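Local structure of putative oxidoreductase molybdopterin-binding subunit (Sulfolobus tokodaii, 4ZOH) at residues R276-A281 with D317-H322; T154-R159 with D257-F262. The protein probably serves as the molybdenum-bearing catalytic subunit of an oxidoreductase of the xanthine dehydrogenase and aldehyde oxidase family, holding a pterin cytosine dinucleotide cofactor. All blocks are in the same frame, centred on the assembly; numbering follows the deposited sequence.

Contact 1: residues R276-A281 with D317-H322; sequences RGTLIA and DAYAVH
The Y319 ring has L279 O at its edge, near the ring plane, while T278 CG2 and I280 CG1 come in obliquely and H132 of strand 129-138 stacks on the ring. T278 CG2 stands 4.0 Å from Y319 CE1, and Y319 CB rests against I280 CG1. With CG anti to the carbonyl carbon (chi1 -69°), the ring leans back along its strand toward D317, where the hydroxyl gives a weak bond to OD2. The firmer hold on that carboxylate comes from H132, which bonds OD1.

Five backbone bonds fix a parallel ladder whose segment axes run at 8° to each other. D317 N to G277 O is the shortest, at 2.6 Å; L279 N donates to D317 O and Y319 N to L279 O. A281 N to Y319 O and V321 N to A281 O complete the run. The CA of T278 adds a C-H...O contact to D317 O. Beyond the tyrosine, I280 CG2 meets V321 CG2 at 4.2 Å.

T278, I280, D317 and Y319 share one face of the sheet, and L279, A281, A318 and A320 the other. The strands are the two arms of a beta-alpha-beta crossover, and its connecting helix 288-304 packs on the second face through V302, against L279 and A318, and V298, against A281. Helix 111-114 lies over the tyrosine face, against I280 and V321. Within the sheet, strand 129-138 borders 313-321 and strand 254-266 borders 272-282.

Contact 2: residues T154-R159 with D257-F262; sequences TLINQR and DKKLKF
A G1 beta bulge interrupts the antiparallel pairing where D257 and K258 together stand opposite N157. The evidence is the positive phi of D257 (61°), with K258 N bonded to N157 O and D257 N bonded only weakly to Q158 O. From the bulge itself, the D257 carboxylate crosses the R159 side chain: OD2 receives NH2 at 2.8 Å through its anti lone pair, 25° out of the guanidinium plane. R159 CG is anti to the backbone N (chi1 -160°) and the chain is extended from CG to NE, which carries the guanidinium across to D257. OD1 takes hydrogen bonds from two waters, one also bonded to N157 O, the other to R159 N. A leucine in place of R159 would probably leave the D257 carboxylate without its cationic mate and T328 and H254 without the guanidinium they bond.

Past the bulge, I156 with K259 and L155 with L260 pair regularly, L155 N to L260 O at 2.8 Å and L260 N to L155 O at 2.9 Å. L155 CG packs obliquely on F262 CE2, and T154 CG2 meets K259 CG at 3.7 Å.

E112 is salt-bridged to K259 NZ and K261 NZ, and K258 NZ to E294 and E338, so acids outside the two strands match these lysine charges.

In the fold
Both contacts belong to one five-stranded mixed sheet, their centres about 9 Å apart. Strands 272-282 and 254-266, consecutive in the chain, are neighbours between them: I280 N lies 2.8 Å from K259 O and K261 N 2.9 Å from T278 O, both probable hydrogen bonds. Contact 1 is buried and pairs parallel strands through backbone bonds, with leucine and alanine packing on one face and T278, D317 and Y319 joining I280 on the other. Contact 2 is partly buried, antiparallel and includes the sheet's outermost strand 149-161 within this chain; its chemistry is richer in charge and water. Helix 288-304 also reaches K258 of contact 2, while helix 336-353 packs on L155 and N157.

Contact 1: residues R276-A281 with D317-H322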
# COMPACT_ATOMS: atom_id res chain seq x y z
N ARG A 276 -5.59 34.09 45.84
CA ARG A 276 -6.92 33.65 45.54
C ARG A 276 -7.37 34.28 44.28
O ARG A 276 -6.85 35.36 43.86
CB ARG A 276 -7.89 34.01 46.65
CG ARG A 276 -7.91 35.46 47.04
CD ARG A 276 -8.53 35.57 48.45
NE ARG A 276 -8.62 36.98 48.76
CZ ARG A 276 -8.85 37.51 49.96
NH1 ARG A 276 -9.06 36.74 51.03
NH2 ARG A 276 -8.90 38.84 50.04
N GLY A 277 -8.37 33.61 43.69
CA GLY A 277 -9.17 34.21 42.63
C GLY A 277 -9.89 33.18 41.76
O GLY A 277 -10.22 32.08 42.20
N THR A 278 -10.15 33.59 40.53
CA THR A 278 -11.05 32.87 39.68
C THR A 278 -10.28 32.54 38.37
O THR A 278 -9.77 33.45 37.68
CB THR A 278 -12.25 33.78 39.38
OG1 THR A 278 -12.88 34.11 40.64
CG2 THR A 278 -13.25 33.09 38.49
N LEU A 279 -10.21 31.24 38.06
CA LEU A 279 -9.66 30.77 36.74
C LEU A 279 -10.77 30.49 35.77
O LEU A 279 -11.61 29.58 36.02
CB LEU A 279 -8.78 29.51 36.97
CG LEU A 279 -8.19 28.89 35.68
CD1 LEU A 279 -7.07 29.78 35.11
CD2 LEU A 279 -7.74 27.45 35.91
N ILE A 280 -10.82 31.20 34.64
CA ILE A 280 -11.79 30.83 33.62
C ILE A 280 -11.18 30.19 32.32
O ILE A 280 -10.49 30.90 31.52
CB ILE A 280 -12.67 32.02 33.21
CG1 ILE A 280 -13.57 32.46 34.38
CG2 ILE A 280 -13.60 31.61 32.08
CD1 ILE A 280 -14.12 33.87 34.20
N ALA A 281 -11.51 28.91 32.06
CA ALA A 281 -10.97 28.18 30.88
C ALA A 281 -12.02 27.99 29.81
O ALA A 281 -13.17 27.70 30.12
CB ALA A 281 -10.39 26.85 31.32
N ASP A 317 -11.06 29.57 42.27
CA ASP A 317 -12.36 29.15 41.86
C ASP A 317 -12.19 28.82 40.36
O ASP A 317 -11.99 29.75 39.55
CB ASP A 317 -13.40 30.29 42.12
CG ASP A 317 -14.88 29.85 41.82
OD1 ASP A 317 -15.19 28.67 41.99
OD2 ASP A 317 -15.72 30.71 41.45
N ALA A 318 -12.17 27.52 40.02
CA ALA A 318 -11.96 27.06 38.58
C ALA A 318 -13.23 26.77 37.75
O ALA A 318 -14.04 25.92 38.12
CB ALA A 318 -11.02 25.85 38.53
N TYR A 319 -13.39 27.48 36.65
CA TYR A 319 -14.39 27.22 35.63
C TYR A 319 -13.83 26.70 34.28
O TYR A 319 -12.83 27.24 33.77
CB TYR A 319 -15.12 28.51 35.28
CG TYR A 319 -16.00 29.04 36.36
CD1 TYR A 319 -15.44 29.85 37.40
CD2 TYR A 319 -17.39 28.76 36.39
CE1 TYR A 319 -16.22 30.35 38.42
CE2 TYR A 319 -18.21 29.28 37.43
CZ TYR A 319 -17.60 30.06 38.42
OH TYR A 319 -18.28 30.60 39.44
N ALA A 320 -14.46 25.65 33.72
CA ALA A 320 -14.27 25.26 32.34
C ALA A 320 -15.63 25.42 31.67
O ALA A 320 -16.58 24.70 31.97
CB ALA A 320 -13.71 23.82 32.25
N VAL A 321 -15.69 26.32 30.70
CA VAL A 321 -16.91 26.75 30.14
C VAL A 321 -16.93 26.54 28.65
O VAL A 321 -15.95 26.90 28.04
CB VAL A 321 -17.07 28.29 30.34
CG1 VAL A 321 -18.55 28.70 30.23
CG2 VAL A 321 -16.60 28.68 31.72
N HIS A 322 -18.07 26.09 28.06
CA HIS A 322 -18.27 26.07 26.58
C HIS A 322 -18.47 27.42 25.97
O HIS A 322 -19.02 28.30 26.64
CB HIS A 322 -19.50 25.22 26.21
CG HIS A 322 -19.38 23.80 26.65
ND1 HIS A 322 -18.43 22.95 26.11
CD2 HIS A 322 -20.01 23.10 27.61
CE1 HIS A 322 -18.53 21.76 26.69
NE2 HIS A 322 -19.49 21.81 27.59

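Contact 2: residues T154-R159 with D257-F262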
# COMPACT_ATOMS: atom_id res chain seq x y z
N THR A 154 -5.86 40.91 36.18
CA THR A 154 -6.35 39.81 35.37
C THR A 154 -5.29 39.46 34.29
O THR A 154 -4.94 40.31 33.49
CB THR A 154 -7.72 40.19 34.80
OG1 THR A 154 -8.65 40.21 35.90
CG2 THR A 154 -8.20 39.21 33.73
N LEU A 155 -4.80 38.23 34.30
CA LEU A 155 -3.81 37.77 33.32
C LEU A 155 -4.48 36.86 32.33
O LEU A 155 -5.22 35.97 32.73
CB LEU A 155 -2.68 37.00 34.02
CG LEU A 155 -1.94 37.65 35.18
CD1 LEU A 155 -0.90 36.68 35.74
CD2 LEU A 155 -1.37 38.98 34.70
N ILE A 156 -4.19 37.06 31.05
CA ILE A 156 -4.67 36.27 30.00
C ILE A 156 -3.54 35.39 29.39
O ILE A 156 -2.41 35.87 29.11
CB ILE A 156 -5.26 37.14 28.93
CG1 ILE A 156 -6.38 37.99 29.54
CG2 ILE A 156 -5.66 36.27 27.72
CD1 ILE A 156 -7.28 38.68 28.53
N ASN A 157 -3.89 34.12 29.15
CA ASN A 157 -3.10 33.19 28.40
C ASN A 157 -3.95 32.85 27.22
O ASN A 157 -4.94 32.11 27.33
CB ASN A 157 -2.74 32.02 29.33
CG ASN A 157 -1.66 31.09 28.74
OD1 ASN A 157 -1.93 30.37 27.75
ND2 ASN A 157 -0.47 31.01 29.41
N GLN A 158 -3.62 33.45 26.09
CA GLN A 158 -4.56 33.50 24.97
C GLN A 158 -4.68 32.15 24.26
O GLN A 158 -3.83 31.26 24.43
CB GLN A 158 -4.16 34.58 23.96
CG GLN A 158 -3.06 34.25 22.92
CD GLN A 158 -1.61 34.07 23.45
OE1 GLN A 158 -1.35 33.72 24.60
NE2 GLN A 158 -0.65 34.27 22.55
N ARG A 159 -5.71 32.00 23.44
CA ARG A 159 -5.85 30.79 22.59
C ARG A 159 -4.69 30.70 21.54
O ARG A 159 -4.41 31.66 20.87
CB ARG A 159 -7.13 30.90 21.85
CG ARG A 159 -7.65 29.58 21.33
CD ARG A 159 -9.12 29.80 20.88
NE ARG A 159 -9.82 28.54 20.66
CZ ARG A 159 -10.27 27.75 21.61
NH1 ARG A 159 -10.85 26.59 21.29
NH2 ARG A 159 -10.12 28.08 22.89
N ASP A 257 -5.97 29.34 26.16
CA ASP A 257 -7.20 30.11 26.26
C ASP A 257 -7.76 30.01 27.71
O ASP A 257 -8.83 29.42 27.92
CB ASP A 257 -8.25 29.63 25.19
CG ASP A 257 -9.23 30.71 24.87
OD1 ASP A 257 -9.08 31.75 25.52
OD2 ASP A 257 -10.14 30.61 23.97
N LYS A 258 -6.98 30.49 28.68
CA LYS A 258 -7.34 30.58 30.11
C LYS A 258 -7.03 31.96 30.71
O LYS A 258 -6.03 32.57 30.37
CB LYS A 258 -6.69 29.47 30.93
CG LYS A 258 -6.93 28.11 30.35
CD LYS A 258 -6.21 27.06 31.11
CE LYS A 258 -6.69 25.71 30.60
NZ LYS A 258 -6.28 25.60 29.14
N LYS A 259 -7.90 32.42 31.60
CA LYS A 259 -7.86 33.75 32.25
C LYS A 259 -7.75 33.57 33.76
O LYS A 259 -8.56 32.80 34.36
CB LYS A 259 -9.17 34.49 31.94
CG LYS A 259 -9.12 36.01 32.10
CD LYS A 259 -10.49 36.67 32.00
CE LYS A 259 -10.61 37.36 30.69
NZ LYS A 259 -11.74 38.30 30.82
N LEU A 260 -6.80 34.26 34.40
CA LEU A 260 -6.76 34.28 35.89
C LEU A 260 -7.02 35.67 36.44
O LEU A 260 -6.27 36.62 36.12
CB LEU A 260 -5.45 33.73 36.44
CG LEU A 260 -5.42 33.60 37.95
CD1 LEU A 260 -6.31 32.45 38.40
CD2 LEU A 260 -3.98 33.33 38.38
N LYS A 261 -8.13 35.81 37.20
CA LYS A 261 -8.43 37.00 38.06
C LYS A 261 -7.74 36.63 39.35
O LYS A 261 -8.11 35.61 39.98
CB LYS A 261 -9.93 37.17 38.33
CG LYS A 261 -10.88 36.97 37.13
CD LYS A 261 -11.14 38.26 36.33
CE LYS A 261 -12.32 38.16 35.36
NZ LYS A 261 -13.62 38.15 36.10
N PHE A 262 -6.70 37.38 39.73
CA PHE A 262 -5.87 36.94 40.89
C PHE A 262 -5.78 38.04 41.93
O PHE A 262 -5.94 39.21 41.63
CB PHE A 262 -4.46 36.42 40.47
CG PHE A 262 -3.46 37.53 40.18
CD1 PHE A 262 -2.74 38.17 41.22
CD2 PHE A 262 -3.27 37.98 38.88
CE1 PHE A 262 -1.88 39.23 40.95
CE2 PHE A 262 -2.39 39.01 38.60
CZ PHE A 262 -1.68 39.62 39.64
O HOH W 1 -7.86 33.24 27.50
O HOH W 2 -7.71 33.91 23.55